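Long-range contact in K5 lyase (Enterobacteria phage k1-5, PDB 2X3H), which cleaves the glycosaminoglycan-like K5 capsular polysaccharide of its bacterial host by elimination, probably as a trimeric tail spike: residues V231-K245 against V256-E270. Sequence-based numbering, arbitrary orientation.
Sequences VIAKNYPQFGAVELK and VIGADCQHVTYNGTE
Phe239 and Tyr266 meet as a T-shaped pair on successive coils of a right-handed parallel beta-helix, the fold expected of a phage tail-spike lyase. The CD1–CE1 edge of Phe239 is directed at one face of the Tyr266 ring, with planes at 90° and Phe239 CE1 3.7 Å from Tyr266 CE1. Tyr266 presents that face because its CG lies anti to the backbone N (chi1 -168°), and the Glu243 carboxylate runs alongside it, turned perpendicular to the ring. Farther along the sheet face that carries Glu243 and Tyr266, the extended Lys245 chain carries NZ to within 2.9 Å of Glu270 OE2; in this salt bridge NZ meets the oxygen from well above the carboxylate plane.

Toward the interior, Ala241 CB rests 3.6 Å from Val256 CG1, while Val242 CG2 touches both methyls of Val256 (4.0 Å from CG2), joining two faces of the coil around the corner. Beneath these side chains, strands 231-234 and 256-259 run parallel; the bonds alternate, from Ile257 N to Val231 O (2.8 Å), then Ala233 N to Ile257 O, Ala259 N to Ala233 O and Asn235 N to Ala259 O. Strands 242-245 and 266-268 pair likewise, two residues out of step with the first pair. On the outer side, Ile232 and Ile257 both pack on Leu227 of the second subunit. At the corner, Val264 O accepts two bonds, from Ala241 N at 2.9 Å and from Val242 N at 3.2 Å.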
ATOM      1  N   VAL A 231      -3.098 -10.586  14.477  1.00  5.71           N
ATOM      2  CA  VAL A 231      -4.013 -10.591  15.633  1.00  5.76           C
ATOM      3  C   VAL A 231      -5.439 -10.841  15.150  1.00  6.45           C
ATOM      4  O   VAL A 231      -5.866 -10.263  14.148  1.00  6.82           O
ATOM      5  CB  VAL A 231      -3.970  -9.236  16.369  1.00  6.29           C
ATOM      6  CG1 VAL A 231      -4.962  -9.199  17.527  1.00  6.53           C
ATOM      7  CG2 VAL A 231      -2.554  -8.954  16.857  1.00  7.17           C
ATOM      8  N   ILE A 232      -6.170 -11.706  15.850  1.00  5.07           N
ATOM      9  CA  ILE A 232      -7.575 -11.955  15.535  1.00  5.67           C
ATOM     10  C   ILE A 232      -8.368 -11.770  16.814  1.00  6.15           C
ATOM     11  O   ILE A 232      -8.233 -12.563  17.757  1.00  7.02           O
ATOM     12  CB  ILE A 232      -7.821 -13.380  14.973  1.00  6.05           C
ATOM     13  CG1 ILE A 232      -6.870 -13.678  13.800  1.00  6.83           C
ATOM     14  CG2 ILE A 232      -9.283 -13.527  14.574  1.00  6.92           C
ATOM     15  CD1 ILE A 232      -7.021 -15.076  13.192  1.00  6.73           C
ATOM     16  N   ALA A 233      -9.169 -10.712  16.868  1.00  5.65           N
ATOM     17  CA  ALA A 233      -9.880 -10.362  18.096  1.00  5.22           C
ATOM     18  C   ALA A 233     -11.369 -10.319  17.842  1.00  6.77           C
ATOM     19  O   ALA A 233     -11.805  -9.727  16.857  1.00  7.07           O
ATOM     20  CB  ALA A 233      -9.394  -9.001  18.606  1.00  6.12           C
ATOM     21  N   LYS A 234     -12.144 -10.924  18.744  1.00  6.42           N
ATOM     22  CA  LYS A 234     -13.592 -10.980  18.579  1.00  6.72           C
ATOM     23  C   LYS A 234     -14.355 -10.316  19.721  1.00  7.05           C
ATOM     24  O   LYS A 234     -14.126 -10.623  20.896  1.00  7.07           O
ATOM     25  CB  LYS A 234     -14.039 -12.431  18.404  1.00  8.65           C
ATOM     26  CG  LYS A 234     -13.522 -12.996  17.090  1.00 10.42           C
ATOM     27  CD  LYS A 234     -13.840 -14.448  16.894  1.00 12.29           C
ATOM     28  CE  LYS A 234     -13.469 -14.838  15.460  1.00 12.77           C
ATOM     29  NZ  LYS A 234     -13.332 -16.299  15.328  1.00 13.91           N
ATOM     30  N   ASN A 235     -15.247  -9.397  19.355  1.00  7.12           N
ATOM     31  CA  ASN A 235     -16.232  -8.812  20.262  1.00  8.21           C
ATOM     32  C   ASN A 235     -15.690  -7.865  21.319  1.00  8.09           C
ATOM     33  O   ASN A 235     -16.369  -7.605  22.312  1.00  8.34           O
ATOM     34  CB  ASN A 235     -17.044  -9.893  20.985  1.00 10.51           C
ATOM     35  CG  ASN A 235     -17.625 -10.924  20.053  1.00 14.11           C
ATOM     36  OD1 ASN A 235     -17.372 -12.117  20.217  1.00 17.82           O
ATOM     37  ND2 ASN A 235     -18.434 -10.486  19.104  1.00 15.29           N
ATOM     38  N   TYR A 236     -14.493  -7.333  21.121  1.00  6.55           N
ATOM     39  CA  TYR A 236     -13.961  -6.379  22.099  1.00  6.42           C
ATOM     40  C   TYR A 236     -14.603  -4.999  21.972  1.00  6.53           C
ATOM     41  O   TYR A 236     -14.980  -4.581  20.874  1.00  6.75           O
ATOM     42  CB  TYR A 236     -12.443  -6.247  21.987  1.00  6.43           C
ATOM     43  CG  TYR A 236     -11.652  -7.417  22.548  1.00  6.29           C
ATOM     44  CD1 TYR A 236     -11.440  -8.559  21.791  1.00  5.82           C
ATOM     45  CD2 TYR A 236     -11.085  -7.364  23.822  1.00  6.34           C
ATOM     46  CE1 TYR A 236     -10.700  -9.618  22.278  1.00  6.01           C
ATOM     47  CE2 TYR A 236     -10.337  -8.434  24.327  1.00  6.56           C
ATOM     48  CZ  TYR A 236     -10.149  -9.553  23.549  1.00  6.38           C
ATOM     49  OH  TYR A 236      -9.404 -10.604  23.997  1.00  7.18           O
ATOM     50  N   PRO A 237     -14.745  -4.287  23.105  1.00  7.23           N
ATOM     51  CA  PRO A 237     -15.377  -2.971  23.081  1.00  7.60           C
ATOM     52  C   PRO A 237     -14.439  -1.797  22.758  1.00  8.06           C
ATOM     53  O   PRO A 237     -13.799  -1.812  21.706  1.00  8.44           O
ATOM     54  CB  PRO A 237     -16.003  -2.864  24.484  1.00  7.91           C
ATOM     55  CG  PRO A 237     -15.081  -3.651  25.343  1.00  7.62           C
ATOM     56  CD  PRO A 237     -14.434  -4.716  24.485  1.00  7.28           C
ATOM     57  N   GLN A 238     -14.353  -0.794  23.639  1.00  8.61           N
ATOM     58  CA  GLN A 238     -13.753   0.493  23.258  1.00  9.89           C
ATOM     59  C   GLN A 238     -12.378   0.393  22.607  1.00  8.70           C
ATOM     60  O   GLN A 238     -12.109   1.042  21.586  1.00  8.04           O
ATOM     61  CB  GLN A 238     -13.640   1.416  24.469  1.00 11.67           C
ATOM     62  CG  GLN A 238     -12.926   2.723  24.184  1.00 16.77           C
ATOM     63  CD  GLN A 238     -13.808   3.768  23.548  1.00 19.67           C
ATOM     64  OE1 GLN A 238     -13.680   4.960  23.845  1.00 23.30           O
ATOM     65  NE2 GLN A 238     -14.699   3.341  22.661  1.00 22.10           N
ATOM     66  N   PHE A 239     -11.491  -0.390  23.207  1.00  7.71           N
ATOM     67  CA  PHE A 239     -10.099  -0.386  22.748  1.00  8.17           C
ATOM     68  C   PHE A 239      -9.758  -1.444  21.710  1.00  8.45           C
ATOM     69  O   PHE A 239      -8.610  -1.555  21.263  1.00  8.72           O
ATOM     70  CB  PHE A 239      -9.141  -0.311  23.935  1.00  9.27           C
ATOM     71  CG  PHE A 239      -9.401   0.887  24.794  1.00 10.11           C
ATOM     72  CD1 PHE A 239      -9.123   2.153  24.315  1.00 10.38           C
ATOM     73  CD2 PHE A 239      -9.991   0.760  26.036  1.00 10.04           C
ATOM     74  CE1 PHE A 239      -9.385   3.271  25.063  1.00 10.95           C
ATOM     75  CE2 PHE A 239     -10.256   1.886  26.803  1.00 11.15           C
ATOM     76  CZ  PHE A 239      -9.945   3.144  26.309  1.00 10.68           C
ATOM     77  N   GLY A 240     -10.767  -2.218  21.325  1.00  7.82           N
ATOM     78  CA  GLY A 240     -10.687  -3.056  20.125  1.00  7.05           C
ATOM     79  C   GLY A 240      -9.634  -4.151  20.140  1.00  6.91           C
ATOM     80  O   GLY A 240      -9.363  -4.764  21.187  1.00  8.10           O
ATOM     81  N   ALA A 241      -9.074  -4.421  18.960  1.00  5.59           N
ATOM     82  CA  ALA A 241      -8.099  -5.491  18.778  1.00  6.11           C
ATOM     83  C   ALA A 241      -6.683  -5.061  19.171  1.00  5.68           C
ATOM     84  O   ALA A 241      -5.979  -5.798  19.851  1.00  5.76           O
ATOM     85  CB  ALA A 241      -8.122  -6.003  17.329  1.00  6.32           C
ATOM     86  N   VAL A 242      -6.271  -3.871  18.724  1.00  5.04           N
ATOM     87  CA  VAL A 242      -4.953  -3.340  19.056  1.00  5.56           C
ATOM     88  C   VAL A 242      -5.066  -1.862  19.386  1.00  5.55           C
ATOM     89  O   VAL A 242      -5.501  -1.071  18.548  1.00  6.25           O
ATOM     90  CB  VAL A 242      -3.943  -3.498  17.886  1.00  4.20           C
ATOM     91  CG1 VAL A 242      -2.604  -2.827  18.243  1.00  4.72           C
ATOM     92  CG2 VAL A 242      -3.722  -4.975  17.560  1.00  4.91           C
ATOM     93  N   GLU A 243      -4.669  -1.493  20.602  1.00  5.50           N
ATOM     94  CA  GLU A 243      -4.512  -0.079  20.956  1.00  5.35           C
ATOM     95  C   GLU A 243      -3.030   0.300  21.110  1.00  5.82           C
ATOM     96  O   GLU A 243      -2.271  -0.416  21.777  1.00  5.61           O
ATOM     97  CB  GLU A 243      -5.265   0.273  22.259  1.00  6.30           C
ATOM     98  CG  GLU A 243      -4.942   1.719  22.664  1.00  7.56           C
ATOM     99  CD  GLU A 243      -5.669   2.270  23.891  1.00  8.20           C
ATOM    100  OE1 GLU A 243      -6.090   1.501  24.784  1.00  9.50           O
ATOM    101  OE2 GLU A 243      -5.780   3.520  23.967  1.00  9.17           O
ATOM    102  N   LEU A 244      -2.626   1.408  20.479  1.00  5.59           N
ATOM    103  CA  LEU A 244      -1.370   2.084  20.793  1.00  5.39           C
ATOM    104  C   LEU A 244      -1.760   3.282  21.650  1.00  4.95           C
ATOM    105  O   LEU A 244      -2.732   3.974  21.346  1.00  5.07           O
ATOM    106  CB  LEU A 244      -0.675   2.575  19.521  1.00  6.04           C
ATOM    107  CG  LEU A 244      -0.222   1.516  18.516  1.00  5.67           C
ATOM    108  CD1 LEU A 244       0.420   2.197  17.300  1.00  6.96           C
ATOM    109  CD2 LEU A 244       0.719   0.461  19.137  1.00  6.35           C
ATOM    110  N   LYS A 245      -0.983   3.546  22.697  1.00  5.79           N
ATOM    111  CA  LYS A 245      -1.382   4.555  23.670  1.00  5.73           C
ATOM    112  C   LYS A 245      -0.227   5.453  24.089  1.00  6.18           C
ATOM    113  O   LYS A 245       0.934   5.038  24.080  1.00  6.29           O
ATOM    114  CB  LYS A 245      -1.952   3.851  24.905  1.00  6.90           C
ATOM    115  CG  LYS A 245      -2.626   4.747  25.929  1.00  7.34           C
ATOM    116  CD  LYS A 245      -3.193   3.892  27.075  1.00  8.59           C
ATOM    117  CE  LYS A 245      -3.989   4.740  28.054  1.00 10.41           C
ATOM    118  NZ  LYS A 245      -4.634   3.849  29.092  1.00 12.14           N
ATOM    119  N   VAL A 256      -4.244  -7.191  11.267  1.00  4.51           N
ATOM    120  CA  VAL A 256      -5.160  -7.232  12.400  1.00  4.70           C
ATOM    121  C   VAL A 256      -6.577  -7.480  11.906  1.00  5.19           C
ATOM    122  O   VAL A 256      -7.074  -6.738  11.062  1.00  5.21           O
ATOM    123  CB  VAL A 256      -5.104  -5.901  13.166  1.00  4.73           C
ATOM    124  CG1 VAL A 256      -6.075  -5.904  14.350  1.00  5.47           C
ATOM    125  CG2 VAL A 256      -3.673  -5.660  13.664  1.00  5.90           C
ATOM    126  N   ILE A 257      -7.215  -8.533  12.427  1.00  4.22           N
ATOM    127  CA  ILE A 257      -8.629  -8.802  12.155  1.00  4.88           C
ATOM    128  C   ILE A 257      -9.421  -8.541  13.430  1.00  4.71           C
ATOM    129  O   ILE A 257      -9.119  -9.122  14.483  1.00  5.43           O
ATOM    130  CB  ILE A 257      -8.864 -10.275  11.736  1.00  6.13           C
ATOM    131  CG1 ILE A 257      -8.028 -10.632  10.513  1.00  6.26           C
ATOM    132  CG2 ILE A 257     -10.367 -10.558  11.527  1.00  6.77           C
ATOM    133  CD1 ILE A 257      -8.202 -12.082  10.043  1.00  7.27           C
ATOM    134  N   GLY A 258     -10.418  -7.665  13.344  1.00  4.41           N
ATOM    135  CA  GLY A 258     -11.346  -7.447  14.456  1.00  4.82           C
ATOM    136  C   GLY A 258     -12.731  -7.765  13.953  1.00  5.59           C
ATOM    137  O   GLY A 258     -13.167  -7.206  12.946  1.00  6.24           O
ATOM    138  N   ALA A 259     -13.411  -8.692  14.629  1.00  5.09           N
ATOM    139  CA  ALA A 259     -14.784  -9.037  14.297  1.00  6.11           C
ATOM    140  C   ALA A 259     -15.736  -8.571  15.394  1.00  6.22           C
ATOM    141  O   ALA A 259     -15.538  -8.880  16.576  1.00  6.68           O
ATOM    142  CB  ALA A 259     -14.919 -10.549  14.061  1.00  6.15           C
ATOM    143  N   ASP A 260     -16.764  -7.819  14.996  1.00  6.43           N
ATOM    144  CA  ASP A 260     -17.779  -7.297  15.929  1.00  6.88           C
ATOM    145  C   ASP A 260     -17.204  -6.516  17.130  1.00  6.68           C
ATOM    146  O   ASP A 260     -17.769  -6.531  18.232  1.00  7.59           O
ATOM    147  CB  ASP A 260     -18.688  -8.441  16.401  1.00  8.42           C
ATOM    148  CG  ASP A 260     -19.227  -9.270  15.231  1.00 11.09           C
ATOM    149  OD1 ASP A 260     -19.987  -8.715  14.416  1.00 12.55           O
ATOM    150  OD2 ASP A 260     -18.883 -10.464  15.124  1.00 13.56           O
ATOM    151  N   CYS A 261     -16.086  -5.830  16.900  1.00  6.19           N
ATOM    152  CA  CYS A 261     -15.469  -4.949  17.894  1.00  6.21           C
ATOM    153  C   CYS A 261     -16.015  -3.529  17.774  1.00  6.39           C
ATOM    154  O   CYS A 261     -16.532  -3.162  16.719  1.00  7.02           O
ATOM    155  CB  CYS A 261     -13.960  -4.894  17.676  1.00  6.97           C
ATOM    156  SG  CYS A 261     -13.112  -6.478  17.862  1.00  8.21           S
ATOM    157  N   GLN A 262     -15.864  -2.701  18.806  1.00  6.16           N
ATOM    158  CA  GLN A 262     -16.347  -1.319  18.672  1.00  6.28           C
ATOM    159  C   GLN A 262     -15.489  -0.567  17.657  1.00  5.71           C
ATOM    160  O   GLN A 262     -16.008   0.101  16.762  1.00  6.34           O
ATOM    161  CB  GLN A 262     -16.366  -0.570  20.006  1.00  7.11           C
ATOM    162  CG  GLN A 262     -17.070   0.780  19.922  1.00  7.99           C
ATOM    163  CD  GLN A 262     -17.228   1.446  21.278  1.00  8.07           C
ATOM    164  OE1 GLN A 262     -17.130   0.788  22.314  1.00  9.08           O
ATOM    165  NE2 GLN A 262     -17.468   2.764  21.278  1.00  9.16           N
ATOM    166  N   HIS A 263     -14.171  -0.699  17.834  1.00  5.89           N
ATOM    167  CA  HIS A 263     -13.141  -0.166  16.938  1.00  5.56           C
ATOM    168  C   HIS A 263     -12.158  -1.322  16.736  1.00  6.14           C
ATOM    169  O   HIS A 263     -12.058  -2.206  17.603  1.00  7.45           O
ATOM    170  CB  HIS A 263     -12.370   0.984  17.603  1.00  6.60           C
ATOM    171  CG  HIS A 263     -13.229   2.012  18.289  1.00  6.69           C
ATOM    172  ND1 HIS A 263     -13.997   2.932  17.604  1.00  8.92           N
ATOM    173  CD2 HIS A 263     -13.386   2.300  19.604  1.00  6.10           C
ATOM    174  CE1 HIS A 263     -14.605   3.728  18.466  1.00  6.96           C
ATOM    175  NE2 HIS A 263     -14.254   3.361  19.686  1.00  9.00           N
ATOM    176  N   VAL A 264     -11.458  -1.358  15.599  1.00  5.94           N
ATOM    177  CA  VAL A 264     -10.471  -2.419  15.399  1.00  5.14           C
ATOM    178  C   VAL A 264      -9.066  -2.029  15.866  1.00  5.92           C
ATOM    179  O   VAL A 264      -8.500  -2.713  16.718  1.00  5.35           O
ATOM    180  CB  VAL A 264     -10.480  -2.997  13.961  1.00  5.44           C
ATOM    181  CG1 VAL A 264      -9.450  -4.133  13.838  1.00  6.05           C
ATOM    182  CG2 VAL A 264     -11.854  -3.529  13.657  1.00  6.84           C
ATOM    183  N   THR A 265      -8.512  -0.943  15.317  1.00  4.73           N
ATOM    184  CA  THR A 265      -7.298  -0.349  15.893  1.00  6.27           C
ATOM    185  C   THR A 265      -7.626   1.024  16.472  1.00  5.80           C
ATOM    186  O   THR A 265      -8.485   1.751  15.947  1.00  5.91           O
ATOM    187  CB  THR A 265      -6.133  -0.257  14.889  1.00  6.63           C
ATOM    188  OG1 THR A 265      -6.429   0.708  13.880  1.00  8.59           O
ATOM    189  CG2 THR A 265      -5.862  -1.611  14.248  1.00  6.11           C
ATOM    190  N   TYR A 266      -6.950   1.364  17.569  1.00  6.13           N
ATOM    191  CA  TYR A 266      -7.288   2.554  18.338  1.00  5.94           C
ATOM    192  C   TYR A 266      -6.000   3.215  18.816  1.00  5.99           C
ATOM    193  O   TYR A 266      -5.160   2.551  19.425  1.00  5.93           O
ATOM    194  CB  TYR A 266      -8.147   2.139  19.550  1.00  6.90           C
ATOM    195  CG  TYR A 266      -8.806   3.301  20.259  1.00  7.67           C
ATOM    196  CD1 TYR A 266      -8.124   4.027  21.235  1.00  9.09           C
ATOM    197  CD2 TYR A 266     -10.107   3.684  19.944  1.00  7.69           C
ATOM    198  CE1 TYR A 266      -8.722   5.103  21.886  1.00  9.29           C
ATOM    199  CE2 TYR A 266     -10.717   4.751  20.589  1.00  9.33           C
ATOM    200  CZ  TYR A 266     -10.020   5.460  21.559  1.00 10.16           C
ATOM    201  OH  TYR A 266     -10.627   6.529  22.195  1.00 11.55           O
ATOM    202  N   ASN A 267      -5.832   4.507  18.519  1.00  5.65           N
ATOM    203  CA  ASN A 267      -4.714   5.271  19.071  1.00  6.02           C
ATOM    204  C   ASN A 267      -5.241   6.222  20.133  1.00  6.19           C
ATOM    205  O   ASN A 267      -5.994   7.145  19.821  1.00  6.49           O
ATOM    206  CB  ASN A 267      -4.024   6.084  17.974  1.00  6.49           C
ATOM    207  CG  ASN A 267      -3.210   5.220  17.050  1.00  7.70           C
ATOM    208  OD1 ASN A 267      -2.889   4.081  17.378  1.00  8.76           O
ATOM    209  ND2 ASN A 267      -2.874   5.751  15.872  1.00  7.65           N
ATOM    210  N   GLY A 268      -4.875   5.985  21.386  1.00  5.00           N
ATOM    211  CA  GLY A 268      -5.413   6.803  22.474  1.00  5.93           C
ATOM    212  C   GLY A 268      -4.339   7.386  23.372  1.00  6.38           C
ATOM    213  O   GLY A 268      -3.174   7.037  23.271  1.00  5.49           O
ATOM    214  N   THR A 269      -4.754   8.286  24.258  1.00  7.72           N
ATOM    215  CA  THR A 269      -3.825   8.818  25.249  1.00  8.42           C
ATOM    216  C   THR A 269      -4.561   9.383  26.455  1.00  9.42           C
ATOM    217  O   THR A 269      -5.701   9.837  26.341  1.00  9.95           O
ATOM    218  CB  THR A 269      -2.933   9.912  24.648  1.00  8.42           C
ATOM    219  OG1 THR A 269      -1.946  10.272  25.623  1.00  8.86           O
ATOM    220  CG2 THR A 269      -3.756  11.131  24.245  1.00  7.98           C
ATOM    221  N   GLU A 270      -3.907   9.312  27.614  1.00 10.46           N
ATOM    222  CA  GLU A 270      -4.395   9.983  28.814  1.00 12.76           C
ATOM    223  C   GLU A 270      -3.488  11.169  29.154  1.00 13.11           C
ATOM    224  O   GLU A 270      -3.614  11.773  30.225  1.00 14.31           O
ATOM    225  CB  GLU A 270      -4.461   8.999  29.986  1.00 14.21           C
ATOM    226  CG  GLU A 270      -5.530   7.930  29.811  1.00 16.94           C
ATOM    227  CD  GLU A 270      -5.424   6.801  30.831  1.00 18.83           C
ATOM    228  OE1 GLU A 270      -4.648   6.931  31.807  1.00 20.83           O
ATOM    229  OE2 GLU A 270      -6.133   5.785  30.662  1.00 19.69           O
TER